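Local coordinates for protein phiAB6 tailspike (Unidentified phage, PDB 5JS4) that probably cleaves the exopolysaccharide of Acinetobacter baumannii as a trimeric phage tailspike built round a parallel beta-helix, at residues I244-F249 against G282-K287; V636-R641 against Q676-Y681; G413-I418 against M428-D433; I192-G197 against V213-W218; E467-K470 against S474-W477. One frame throughout, in Å; residues are numbered along the deposited sequence.

Overall arrangement
The five contacts sample the elongated tailspike subunit nearly from end to end. Along the chain they come in the order contact 4, contact 1, contact 3, contact 5, contact 2. Contact 4 lies in the small antiparallel sheet of 191-193, 199-202 and 218-220, its centre about 32 Å from that of contact 1, where the parallel beta-helix begins. Contacts 3 and 5, with centres about 17 Å apart, belong to the coils of that helix: one fills its interior, the other joins strand 460-469 to a peripheral strand. Contact 2 stands in the C-terminal antiparallel region, about 129 Å between centres from contact 4. No two contacts touch: N-terminal sheet, beta-helix and C-terminal region are sampled separately.

Contact 1: residues I244-F249 against G282-K287; sequences ITVDNF and GRYILK
V246, in the short 3-10 segment 246-248, meets the Y284 ring obliquely through CG2, 3.6 Å from CE2, the two side chains arriving from opposite directions. D247 comes next and carries the polar part: CG lies anti to the carbonyl carbon (chi1 -64°), and this turns the carboxylate to the hydroxyl end of the ring. Y284 OH donates to D247 OD1 over 2.6 Å, reaching it on the syn side, 15° out of the carboxylate plane. Seen from the ring, OD1 lies at the edge, with the carboxylate and ring planes 32° apart. The backbone N-H of D247 is itself received by OG1 of T245 at 3.0 Å, an ST turn, and that OG1 is also hydrogen-bonded to N242 of a second subunit. The phenol oxygen of Y284 has a further partner in the backbone N of G279. Y284 thus ties a turn at the subunit interface to an early strand of the beta-helix. With its proton given to D247 and a backbone N-H pointing at its oxygen, the phenol is gripped twice, which would fix its rotation and probably favours a charged carboxylate.

Contact 2: residues V636-R641 against Q676-Y681; sequences VYRVER and QMIETY
An antiparallel sheet of the C-terminal region, the one containing strand 690-699, supplies this contact: strands 636-641 and 672-678 both pair with 690-699 and meet each other mainly through side chains. I678 is the apolar centre. Its CB points toward strand 636-641, and the extended chi2 (169°) carries CD1 outward to 4.1 Å from the backbone O of V639. The same methyl lies 4.3 Å from CD of R638, so the aliphatic part of that arginine borders the isoleucine while its charged end is engaged elsewhere. R638 NE bonds to E640 OE1 at 2.7 Å, almost in the guanidinium plane and on the anti side of the carboxylate. The NH2 bond to the same oxygen is weak, and NH1 makes a salt bridge with E632. Farther along, R641 and T680 cross at about a right angle, the T680 methyl CG2 lying over one face of the R641 guanidinium, 4.0 Å from NH2. At the edge of that group a water accepts from R641 NH2 and donates to T680 O, closing a bridge to the backbone. R641 NH1 is held by the O of S647, and T680 OG1 bonds to E690. Two strands paired antiparallel with 690-699 thus touch across it through I678, and R641 reaches T680 beyond the strand.

Contact 3: residues G413-I418 against M428-D433; sequences GTFHNI and MIFDRD
Segments 413-418 and 428-433, on different faces of the beta-helix, come nearest at F415 and M428, whose CA atoms are 10.3 Å apart, so side chains alone span the gap. F415 and M428 both point into it. The M428 methyl CE sits above the middle of the F415 ring, 3.5 Å from its centroid and 14° off the ring normal, a CH-pi contact made by the end of the side chain. Behind it, SD stands above the same face at 4.6 Å from the centroid, so the pair is also a Met-aromatic contact. The chain of M428 is extended at chi2 and then bends at chi3 (70°), which lays the methyl, and not the sulfur, closest to the ring. F430 also touches: its CZ is 4.4 Å from CE2 of F415, with that carbon near the plane of the F430 ring. No hydrogen bond crosses between the two segments, and all three touching residues are buried. The group is part of the hydrophobic stacking inside a parallel beta-helix, where F415 meets the ring of F439 on strand 438-447, and I400 of strand 398-402 packs against both F415 and M428.

Contact 4: residues I192-G197 against V213-W218; sequences IMLDNG and VDMTGW
A small three-stranded antiparallel sheet near the modelled N-terminal end of the chain holds this contact, between its outer strand 191-193 with the following turn and the loop 213-217 with W218, the first residue of the other outer strand 218-220. The main partners are I192 and W218, whose side chains cross at about a right angle. I192 reaches the indole with two atoms of its longer branch: CD1 lies 3.8 Å from CH2, while CG1 is 3.9 Å from CZ3. That branch stands between the backbone N and the carbonyl carbon (chi1 56°), the orientation that directs it at the six-membered ring. Both residues also pack on V200 of the middle strand 199-202, and W218 NE1 is hydrogen-bonded to the O of S209. A looser touch follows where L194 CD2 comes to 4.5 Å from SD of M215. Each segment carries a beta turn, type I from L194 to G197 and type II from M215 to W218. Overlapping the second, D214 makes an Asx turn. Its OD1 receives the T216 hydroxyl at 2.7 Å through the syn lone pair, and the T216 backbone N-H from above the carboxylate plane, at 3.0 Å.

Contact 5: residues E467-K470 against S474-W477; sequences ENLK and SKDW
L469 lays its two methyl groups across the start of 474-477, overlapping the backbone of S474 and the root of the K475 side chain. CD1 approaches the main chain, at 3.6 Å from S474 N and 3.8 Å from S474 CA. The other branch, CD2, meets the aliphatic part of the lysine, 3.9 Å from K475 CB and 4.1 Å from K475 CG. In the leucine, chi1 (-61°) brings CG to the side of 474-477, and chi2 (161°) spreads the two methyls over S474 and K475. The lysine crosses the leucine at about a right angle. Its chain bends at both chi2 and chi3, near -60° each, so the ammonium end leads away from L469. The lysine side chain therefore meets the leucine through CB and CG, while its charge is paired with E479. No hydrogen bond joins the two segments, which come nearest at L469 and S474, with CA atoms 7.7 Å apart. The contact closes a tight excursion of the chain at the surface: strand 460-469 ends, five residues turn the chain, and the short strand 475-476 begins. On strand 501-502, parallel to 475-476, W501 packs against both L469 and K475, while its indole N-H is bonded to N468 O. Within the beta-helix, strand 460-469 is hydrogen-bonded through E467 to strand 438-447 and through N468 to L498 of strand 495-498.

Contact 1: residues I244-F249 against G282-K287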
# COMPACT_ATOMS: atom_id res chain seq x y z
N ILE A 244 -17.10 -36.15 5.94
CA ILE A 244 -17.01 -36.80 7.25
C ILE A 244 -16.74 -35.71 8.28
O ILE A 244 -15.88 -34.86 8.07
CB ILE A 244 -15.89 -37.86 7.28
CG1 ILE A 244 -16.10 -38.89 6.16
CG2 ILE A 244 -15.84 -38.56 8.62
CD1 ILE A 244 -14.87 -39.71 5.84
N THR A 245 -17.48 -35.73 9.39
CA THR A 245 -17.32 -34.75 10.46
C THR A 245 -17.15 -35.46 11.80
O THR A 245 -17.21 -36.69 11.88
CB THR A 245 -18.53 -33.79 10.57
OG1 THR A 245 -19.60 -34.44 11.25
CG2 THR A 245 -18.99 -33.32 9.20
N VAL A 246 -16.95 -34.68 12.86
CA VAL A 246 -16.88 -35.24 14.21
C VAL A 246 -18.17 -35.97 14.61
O VAL A 246 -18.14 -36.86 15.45
CB VAL A 246 -16.51 -34.17 15.27
CG1 VAL A 246 -15.09 -33.67 15.04
CG2 VAL A 246 -17.51 -33.02 15.29
N ASP A 247 -19.30 -35.60 13.99
CA ASP A 247 -20.57 -36.30 14.24
C ASP A 247 -20.49 -37.78 13.88
O ASP A 247 -21.15 -38.61 14.51
CB ASP A 247 -21.71 -35.64 13.46
CG ASP A 247 -22.00 -34.22 13.90
OD1 ASP A 247 -21.29 -33.70 14.79
OD2 ASP A 247 -22.93 -33.61 13.34
N ASN A 248 -19.67 -38.12 12.88
CA ASN A 248 -19.46 -39.52 12.49
C ASN A 248 -18.86 -40.34 13.62
O ASN A 248 -19.04 -41.55 13.65
CB ASN A 248 -18.54 -39.65 11.27
CG ASN A 248 -19.23 -39.32 9.96
OD1 ASN A 248 -19.51 -40.20 9.15
ND2 ASN A 248 -19.48 -38.05 9.74
N PHE A 249 -18.16 -39.67 14.52
CA PHE A 249 -17.45 -40.33 15.62
C PHE A 249 -18.13 -40.12 16.97
O PHE A 249 -17.51 -40.33 18.02
CB PHE A 249 -16.00 -39.85 15.62
CG PHE A 249 -15.26 -40.23 14.37
CD1 PHE A 249 -15.31 -39.42 13.25
CD2 PHE A 249 -14.57 -41.43 14.30
CE1 PHE A 249 -14.66 -39.78 12.08
CE2 PHE A 249 -13.92 -41.80 13.14
CZ PHE A 249 -13.96 -40.98 12.03
N GLY A 282 -24.20 -27.27 15.86
CA GLY A 282 -23.76 -27.78 17.15
C GLY A 282 -22.86 -26.87 17.93
O GLY A 282 -21.99 -26.19 17.38
N ARG A 283 -23.07 -26.87 19.24
CA ARG A 283 -22.20 -26.22 20.20
C ARG A 283 -21.39 -27.34 20.85
O ARG A 283 -21.88 -28.03 21.74
CB ARG A 283 -23.03 -25.45 21.22
CG ARG A 283 -22.21 -24.68 22.24
CD ARG A 283 -23.06 -23.61 22.91
NE ARG A 283 -22.28 -22.80 23.84
CZ ARG A 283 -22.69 -21.65 24.37
NH1 ARG A 283 -23.88 -21.15 24.07
NH2 ARG A 283 -21.89 -21.00 25.21
N TYR A 284 -20.17 -27.53 20.35
CA TYR A 284 -19.36 -28.70 20.71
C TYR A 284 -18.51 -28.43 21.94
O TYR A 284 -17.56 -27.64 21.89
CB TYR A 284 -18.48 -29.10 19.53
CG TYR A 284 -19.24 -29.62 18.32
CD1 TYR A 284 -19.68 -28.75 17.32
CD2 TYR A 284 -19.51 -30.98 18.18
CE1 TYR A 284 -20.37 -29.23 16.22
CE2 TYR A 284 -20.20 -31.46 17.08
CZ TYR A 284 -20.63 -30.58 16.10
OH TYR A 284 -21.31 -31.07 15.00
N ILE A 285 -18.85 -29.09 23.05
CA ILE A 285 -18.12 -28.93 24.30
C ILE A 285 -16.86 -29.79 24.29
O ILE A 285 -16.90 -30.97 23.94
CB ILE A 285 -18.98 -29.32 25.52
CG1 ILE A 285 -20.31 -28.56 25.54
CG2 ILE A 285 -18.21 -29.10 26.82
CD1 ILE A 285 -20.19 -27.05 25.49
N LEU A 286 -15.74 -29.18 24.68
CA LEU A 286 -14.48 -29.90 24.86
C LEU A 286 -13.97 -29.69 26.28
O LEU A 286 -13.75 -28.55 26.70
CB LEU A 286 -13.43 -29.39 23.87
CG LEU A 286 -13.73 -29.63 22.39
CD1 LEU A 286 -12.70 -28.93 21.53
CD2 LEU A 286 -13.78 -31.12 22.07
N LYS A 287 -13.82 -30.78 27.03
CA LYS A 287 -13.30 -30.73 28.41
C LYS A 287 -11.88 -31.29 28.52
O LYS A 287 -11.29 -31.27 29.61
CB LYS A 287 -14.23 -31.50 29.35
CG LYS A 287 -15.66 -30.98 29.35
CD LYS A 287 -16.49 -31.63 30.44
CE LYS A 287 -17.93 -31.15 30.37
NZ LYS A 287 -18.78 -31.76 31.43

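Contact 2: residues V636-R641 against Q676-Y681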
# COMPACT_ATOMS: atom_id res chain seq x y z
N VAL A 636 50.80 49.09 -2.03
CA VAL A 636 50.59 48.08 -3.06
C VAL A 636 50.34 46.72 -2.41
O VAL A 636 51.18 46.22 -1.65
CB VAL A 636 51.80 47.97 -4.01
CG1 VAL A 636 51.49 46.99 -5.14
CG2 VAL A 636 52.17 49.33 -4.57
N TYR A 637 49.19 46.14 -2.72
CA TYR A 637 48.73 44.89 -2.11
C TYR A 637 48.43 43.88 -3.19
O TYR A 637 47.91 44.24 -4.24
CB TYR A 637 47.49 45.17 -1.26
CG TYR A 637 47.84 46.06 -0.10
CD1 TYR A 637 47.99 47.44 -0.28
CD2 TYR A 637 48.11 45.53 1.15
CE1 TYR A 637 48.38 48.26 0.76
CE2 TYR A 637 48.49 46.34 2.20
CZ TYR A 637 48.63 47.70 2.00
OH TYR A 637 49.01 48.52 3.04
N ARG A 638 48.78 42.62 -2.95
CA ARG A 638 48.45 41.54 -3.87
C ARG A 638 47.31 40.71 -3.29
O ARG A 638 47.42 40.20 -2.18
CB ARG A 638 49.65 40.62 -4.10
CG ARG A 638 50.83 41.27 -4.78
CD ARG A 638 51.80 40.21 -5.32
NE ARG A 638 52.30 39.35 -4.26
CZ ARG A 638 53.41 39.57 -3.55
NH1 ARG A 638 54.16 40.65 -3.75
NH2 ARG A 638 53.76 38.70 -2.61
N VAL A 639 46.23 40.59 -4.06
CA VAL A 639 45.20 39.59 -3.83
C VAL A 639 45.67 38.38 -4.63
O VAL A 639 45.47 38.32 -5.85
CB VAL A 639 43.81 40.08 -4.27
CG1 VAL A 639 42.75 39.04 -3.96
CG2 VAL A 639 43.47 41.41 -3.62
N GLU A 640 46.33 37.45 -3.95
CA GLU A 640 47.15 36.43 -4.61
C GLU A 640 46.77 35.02 -4.22
O GLU A 640 46.22 34.78 -3.14
CB GLU A 640 48.63 36.66 -4.29
CG GLU A 640 48.96 36.57 -2.81
CD GLU A 640 50.45 36.55 -2.53
OE1 GLU A 640 51.22 37.11 -3.33
OE2 GLU A 640 50.84 35.98 -1.49
N ARG A 641 47.13 34.08 -5.09
CA ARG A 641 46.93 32.67 -4.84
C ARG A 641 48.00 32.14 -3.91
O ARG A 641 49.19 32.44 -4.07
CB ARG A 641 46.99 31.88 -6.15
CG ARG A 641 45.97 32.34 -7.17
CD ARG A 641 45.87 31.40 -8.35
NE ARG A 641 47.11 31.33 -9.13
CZ ARG A 641 47.25 30.62 -10.24
NH1 ARG A 641 46.25 29.89 -10.72
NH2 ARG A 641 48.42 30.63 -10.88
N GLN A 676 45.39 46.38 -10.71
CA GLN A 676 46.17 45.81 -11.80
C GLN A 676 46.07 44.31 -11.70
O GLN A 676 46.21 43.75 -10.61
CB GLN A 676 47.63 46.24 -11.68
CG GLN A 676 48.53 45.74 -12.79
CD GLN A 676 49.96 46.17 -12.58
OE1 GLN A 676 50.64 45.63 -11.71
NE2 GLN A 676 50.41 47.16 -13.34
N MET A 677 45.84 43.63 -12.82
CA MET A 677 45.68 42.19 -12.78
C MET A 677 47.03 41.49 -12.65
O MET A 677 48.06 42.03 -13.06
CB MET A 677 44.94 41.69 -14.02
CG MET A 677 43.59 42.36 -14.25
SD MET A 677 42.48 42.33 -12.83
CE MET A 677 42.16 40.57 -12.70
N ILE A 678 47.00 40.32 -12.03
CA ILE A 678 48.15 39.41 -11.98
C ILE A 678 47.84 38.26 -12.94
O ILE A 678 46.84 37.57 -12.79
CB ILE A 678 48.39 38.88 -10.55
CG1 ILE A 678 48.65 40.03 -9.59
CG2 ILE A 678 49.57 37.91 -10.54
CD1 ILE A 678 48.64 39.64 -8.13
N GLU A 679 48.71 38.07 -13.93
CA GLU A 679 48.48 37.05 -14.95
C GLU A 679 48.95 35.67 -14.50
O GLU A 679 49.80 35.55 -13.62
CB GLU A 679 49.18 37.47 -16.25
CG GLU A 679 48.61 38.77 -16.81
CD GLU A 679 48.98 39.01 -18.26
OE1 GLU A 679 50.20 39.05 -18.57
OE2 GLU A 679 48.06 39.18 -19.09
N THR A 680 48.37 34.64 -15.09
CA THR A 680 48.80 33.25 -14.86
C THR A 680 49.97 32.87 -15.76
O THR A 680 50.83 32.08 -15.37
CB THR A 680 47.66 32.26 -15.13
OG1 THR A 680 47.04 32.58 -16.38
CG2 THR A 680 46.61 32.32 -14.01
N TYR A 681 49.95 33.41 -16.97
CA TYR A 681 51.05 33.32 -17.94
C TYR A 681 51.04 34.62 -18.74
O TYR A 681 50.04 35.33 -18.75
CB TYR A 681 50.88 32.10 -18.86
CG TYR A 681 49.55 32.03 -19.57
CD1 TYR A 681 49.33 32.71 -20.76
CD2 TYR A 681 48.50 31.28 -19.04
CE1 TYR A 681 48.10 32.65 -21.41
CE2 TYR A 681 47.27 31.22 -19.67
CZ TYR A 681 47.07 31.91 -20.86
OH TYR A 681 45.86 31.85 -21.49
O HOH W 1 49.91 29.91 -13.50

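Contact 3: residues G413-I418 against M428-D433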
# COMPACT_ATOMS: atom_id res chain seq x y z
N GLY A 413 5.06 -13.35 7.11
CA GLY A 413 3.74 -13.57 7.67
C GLY A 413 2.83 -12.40 7.32
O GLY A 413 3.28 -11.26 7.35
N THR A 414 1.58 -12.69 6.98
CA THR A 414 0.62 -11.64 6.66
C THR A 414 -0.53 -11.68 7.66
O THR A 414 -1.03 -12.75 8.02
CB THR A 414 0.08 -11.75 5.22
OG1 THR A 414 -0.67 -12.96 5.06
CG2 THR A 414 1.24 -11.72 4.22
N PHE A 415 -0.94 -10.49 8.09
CA PHE A 415 -1.96 -10.32 9.12
C PHE A 415 -2.90 -9.21 8.67
O PHE A 415 -2.58 -8.04 8.79
CB PHE A 415 -1.30 -9.99 10.46
CG PHE A 415 -0.43 -11.10 10.96
CD1 PHE A 415 -0.97 -12.16 11.67
CD2 PHE A 415 0.93 -11.11 10.69
CE1 PHE A 415 -0.17 -13.20 12.13
CE2 PHE A 415 1.73 -12.15 11.13
CZ PHE A 415 1.18 -13.19 11.85
N HIS A 416 -4.06 -9.61 8.13
CA HIS A 416 -5.00 -8.67 7.52
C HIS A 416 -6.39 -8.81 8.09
O HIS A 416 -6.82 -9.91 8.44
CB HIS A 416 -5.10 -8.91 6.01
CG HIS A 416 -3.82 -8.68 5.26
ND1 HIS A 416 -3.60 -9.22 4.01
CD2 HIS A 416 -2.71 -7.98 5.58
CE1 HIS A 416 -2.40 -8.85 3.59
NE2 HIS A 416 -1.84 -8.10 4.52
N ASN A 417 -7.13 -7.70 8.13
CA ASN A 417 -8.55 -7.72 8.47
C ASN A 417 -8.79 -8.40 9.82
O ASN A 417 -9.60 -9.33 9.91
CB ASN A 417 -9.38 -8.43 7.38
CG ASN A 417 -9.22 -7.82 5.99
OD1 ASN A 417 -9.56 -8.47 4.99
ND2 ASN A 417 -8.73 -6.60 5.90
N ILE A 418 -8.08 -7.96 10.85
CA ILE A 418 -8.23 -8.53 12.19
C ILE A 418 -8.79 -7.48 13.14
O ILE A 418 -8.28 -6.37 13.23
CB ILE A 418 -6.90 -9.05 12.77
CG1 ILE A 418 -6.16 -9.93 11.76
CG2 ILE A 418 -7.18 -9.82 14.06
CD1 ILE A 418 -4.75 -10.29 12.18
N MET A 428 -1.02 -8.81 19.63
CA MET A 428 -0.01 -9.77 19.19
C MET A 428 1.26 -9.62 20.01
O MET A 428 1.72 -8.50 20.25
CB MET A 428 0.32 -9.57 17.72
CG MET A 428 -0.87 -9.65 16.79
SD MET A 428 -0.42 -9.49 15.05
CE MET A 428 0.44 -11.03 14.75
N ILE A 429 1.84 -10.75 20.42
CA ILE A 429 3.12 -10.77 21.12
C ILE A 429 4.09 -11.70 20.40
O ILE A 429 3.84 -12.90 20.28
CB ILE A 429 2.98 -11.23 22.58
CG1 ILE A 429 2.05 -10.30 23.36
CG2 ILE A 429 4.35 -11.30 23.26
CD1 ILE A 429 1.68 -10.79 24.75
N PHE A 430 5.18 -11.12 19.92
CA PHE A 430 6.34 -11.86 19.45
C PHE A 430 7.43 -11.69 20.50
O PHE A 430 7.88 -10.58 20.74
CB PHE A 430 6.84 -11.29 18.12
CG PHE A 430 5.86 -11.43 16.98
CD1 PHE A 430 5.87 -12.56 16.18
CD2 PHE A 430 4.94 -10.43 16.70
CE1 PHE A 430 4.98 -12.70 15.13
CE2 PHE A 430 4.05 -10.56 15.65
CZ PHE A 430 4.07 -11.70 14.86
N ASP A 431 7.84 -12.78 21.14
CA ASP A 431 8.92 -12.68 22.14
C ASP A 431 10.25 -12.29 21.49
O ASP A 431 11.12 -11.74 22.16
CB ASP A 431 9.09 -14.00 22.90
CG ASP A 431 7.98 -14.25 23.91
OD1 ASP A 431 7.20 -13.32 24.22
OD2 ASP A 431 7.88 -15.40 24.39
N ARG A 432 10.40 -12.58 20.21
CA ARG A 432 11.66 -12.31 19.52
C ARG A 432 11.44 -11.50 18.22
O ARG A 432 10.76 -10.47 18.26
CB ARG A 432 12.44 -13.61 19.32
CG ARG A 432 12.82 -14.26 20.65
CD ARG A 432 13.61 -15.54 20.48
NE ARG A 432 14.15 -16.01 21.75
CZ ARG A 432 13.45 -16.61 22.71
NH1 ARG A 432 14.07 -16.99 23.83
NH2 ARG A 432 12.14 -16.83 22.59
N ASP A 433 12.00 -11.95 17.10
CA ASP A 433 12.21 -11.08 15.93
C ASP A 433 11.27 -11.38 14.77
O ASP A 433 10.99 -12.54 14.47
CB ASP A 433 13.66 -11.19 15.46
CG ASP A 433 14.66 -10.85 16.54
OD1 ASP A 433 14.26 -10.35 17.61
OD2 ASP A 433 15.87 -11.08 16.31

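Contact 4: residues I192-G197 against V213-W218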
# COMPACT_ATOMS: atom_id res chain seq x y z
N ILE A 192 -33.29 -64.01 7.27
CA ILE A 192 -33.76 -64.30 8.62
C ILE A 192 -33.37 -63.13 9.52
O ILE A 192 -32.69 -62.20 9.08
CB ILE A 192 -33.19 -65.61 9.19
CG1 ILE A 192 -31.65 -65.60 9.18
CG2 ILE A 192 -33.72 -66.81 8.42
CD1 ILE A 192 -31.03 -66.70 10.01
N MET A 193 -33.81 -63.19 10.78
CA MET A 193 -33.48 -62.16 11.76
C MET A 193 -32.41 -62.66 12.71
O MET A 193 -32.47 -63.80 13.19
CB MET A 193 -34.72 -61.78 12.57
CG MET A 193 -35.72 -60.90 11.84
SD MET A 193 -36.63 -61.77 10.56
CE MET A 193 -37.91 -60.57 10.21
N LEU A 194 -31.45 -61.79 13.00
CA LEU A 194 -30.57 -61.96 14.15
C LEU A 194 -31.41 -61.90 15.41
O LEU A 194 -32.54 -61.41 15.39
CB LEU A 194 -29.52 -60.85 14.18
CG LEU A 194 -28.52 -60.81 13.03
CD1 LEU A 194 -27.73 -59.51 13.04
CD2 LEU A 194 -27.58 -62.01 13.11
N ASP A 195 -30.87 -62.39 16.52
CA ASP A 195 -31.59 -62.38 17.79
C ASP A 195 -32.01 -60.97 18.24
O ASP A 195 -33.01 -60.81 18.94
CB ASP A 195 -30.77 -63.07 18.89
CG ASP A 195 -30.64 -64.57 18.67
OD1 ASP A 195 -31.39 -65.15 17.85
OD2 ASP A 195 -29.77 -65.19 19.34
N ASN A 196 -31.26 -59.96 17.81
CA ASN A 196 -31.62 -58.55 18.07
C ASN A 196 -32.69 -57.99 17.13
O ASN A 196 -33.09 -56.83 17.25
CB ASN A 196 -30.37 -57.65 18.04
CG ASN A 196 -29.71 -57.58 16.66
OD1 ASN A 196 -30.34 -57.84 15.64
ND2 ASN A 196 -28.43 -57.23 16.64
N GLY A 197 -33.15 -58.81 16.17
CA GLY A 197 -34.23 -58.42 15.27
C GLY A 197 -33.81 -57.90 13.90
O GLY A 197 -34.64 -57.78 13.00
N VAL A 213 -23.26 -65.49 15.77
CA VAL A 213 -21.87 -65.68 16.22
C VAL A 213 -20.85 -65.62 15.08
O VAL A 213 -19.66 -65.43 15.33
CB VAL A 213 -21.70 -67.01 17.00
CG1 VAL A 213 -22.58 -67.03 18.24
CG2 VAL A 213 -21.99 -68.22 16.12
N ASP A 214 -21.31 -65.77 13.84
CA ASP A 214 -20.43 -65.81 12.67
C ASP A 214 -21.12 -65.21 11.44
O ASP A 214 -21.97 -65.85 10.83
CB ASP A 214 -20.01 -67.26 12.39
CG ASP A 214 -19.20 -67.41 11.11
OD1 ASP A 214 -18.58 -66.42 10.65
OD2 ASP A 214 -19.16 -68.53 10.56
N MET A 215 -20.71 -64.00 11.06
CA MET A 215 -21.33 -63.29 9.94
C MET A 215 -20.74 -63.66 8.57
O MET A 215 -21.14 -63.10 7.55
CB MET A 215 -21.27 -61.77 10.15
CG MET A 215 -22.35 -61.23 11.08
SD MET A 215 -24.02 -61.40 10.43
CE MET A 215 -23.97 -60.31 9.01
N THR A 216 -19.79 -64.60 8.55
CA THR A 216 -19.31 -65.13 7.28
C THR A 216 -20.49 -65.73 6.52
O THR A 216 -21.23 -66.55 7.06
CB THR A 216 -18.23 -66.21 7.48
OG1 THR A 216 -17.24 -65.75 8.40
CG2 THR A 216 -17.56 -66.56 6.15
N GLY A 217 -20.66 -65.30 5.27
CA GLY A 217 -21.75 -65.78 4.42
C GLY A 217 -23.06 -65.04 4.61
O GLY A 217 -24.06 -65.42 4.01
N TRP A 218 -23.05 -63.98 5.42
CA TRP A 218 -24.24 -63.15 5.67
C TRP A 218 -23.91 -61.67 5.54
O TRP A 218 -22.77 -61.26 5.73
CB TRP A 218 -24.77 -63.38 7.09
CG TRP A 218 -25.19 -64.78 7.40
CD1 TRP A 218 -24.43 -65.75 7.99
CD2 TRP A 218 -26.48 -65.36 7.19
NE1 TRP A 218 -25.17 -66.90 8.14
CE2 TRP A 218 -26.43 -66.69 7.66
CE3 TRP A 218 -27.68 -64.88 6.64
CZ2 TRP A 218 -27.53 -67.55 7.59
CZ3 TRP A 218 -28.77 -65.74 6.57
CH2 TRP A 218 -28.69 -67.06 7.05

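Contact 5: residues E467-K470 against S474-W477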
# COMPACT_ATOMS: atom_id res chain seq x y z
N GLU A 467 -8.65 2.35 19.08
CA GLU A 467 -9.66 3.09 19.82
C GLU A 467 -9.87 2.53 21.22
O GLU A 467 -10.44 1.45 21.39
CB GLU A 467 -10.99 3.10 19.05
CG GLU A 467 -12.08 3.93 19.71
CD GLU A 467 -13.26 4.22 18.80
OE1 GLU A 467 -13.34 3.64 17.70
OE2 GLU A 467 -14.11 5.05 19.19
N ASN A 468 -9.38 3.28 22.21
CA ASN A 468 -9.57 3.02 23.64
C ASN A 468 -8.73 1.87 24.18
O ASN A 468 -8.34 0.95 23.45
CB ASN A 468 -11.05 2.81 23.99
CG ASN A 468 -11.91 4.00 23.60
OD1 ASN A 468 -11.45 5.14 23.60
ND2 ASN A 468 -13.16 3.74 23.25
N LEU A 469 -8.46 1.94 25.48
CA LEU A 469 -7.70 0.92 26.19
C LEU A 469 -8.60 0.34 27.27
O LEU A 469 -9.44 1.04 27.83
CB LEU A 469 -6.44 1.54 26.79
CG LEU A 469 -5.46 2.15 25.78
CD1 LEU A 469 -4.50 3.12 26.47
CD2 LEU A 469 -4.69 1.07 25.05
N LYS A 470 -8.42 -0.95 27.57
CA LYS A 470 -9.30 -1.64 28.52
C LYS A 470 -9.10 -1.13 29.94
O LYS A 470 -10.05 -0.66 30.58
CB LYS A 470 -9.10 -3.15 28.46
CG LYS A 470 -10.24 -3.94 29.08
CD LYS A 470 -10.21 -5.41 28.71
CE LYS A 470 -11.46 -6.12 29.23
NZ LYS A 470 -11.41 -7.59 29.02
N SER A 474 -2.02 4.52 28.68
CA SER A 474 -1.27 4.89 27.47
C SER A 474 -0.50 3.69 26.92
O SER A 474 0.21 3.03 27.66
CB SER A 474 -0.30 6.03 27.80
OG SER A 474 0.24 6.60 26.62
N LYS A 475 -0.66 3.41 25.63
CA LYS A 475 0.07 2.32 24.97
C LYS A 475 0.39 2.68 23.52
O LYS A 475 -0.45 3.26 22.84
CB LYS A 475 -0.75 1.02 24.99
CG LYS A 475 -0.90 0.34 26.35
CD LYS A 475 0.43 -0.11 26.95
CE LYS A 475 1.13 -1.17 26.12
NZ LYS A 475 2.38 -1.66 26.77
N ASP A 476 1.59 2.33 23.07
CA ASP A 476 1.93 2.45 21.65
C ASP A 476 1.23 1.35 20.86
O ASP A 476 1.13 0.21 21.33
CB ASP A 476 3.45 2.32 21.43
CG ASP A 476 4.21 3.57 21.82
OD1 ASP A 476 3.72 4.70 21.58
OD2 ASP A 476 5.33 3.43 22.35
N TRP A 477 0.75 1.67 19.66
CA TRP A 477 0.11 0.67 18.81
C TRP A 477 1.11 -0.41 18.38
O TRP A 477 0.74 -1.57 18.21
CB TRP A 477 -0.54 1.34 17.58
CG TRP A 477 0.44 1.84 16.57
CD1 TRP A 477 1.05 3.06 16.56
CD2 TRP A 477 0.94 1.13 15.44
NE1 TRP A 477 1.90 3.16 15.48
CE2 TRP A 477 1.85 1.98 14.78
CE3 TRP A 477 0.71 -0.15 14.91
CZ2 TRP A 477 2.52 1.60 13.62
CZ3 TRP A 477 1.38 -0.52 13.76
CH2 TRP A 477 2.28 0.35 13.13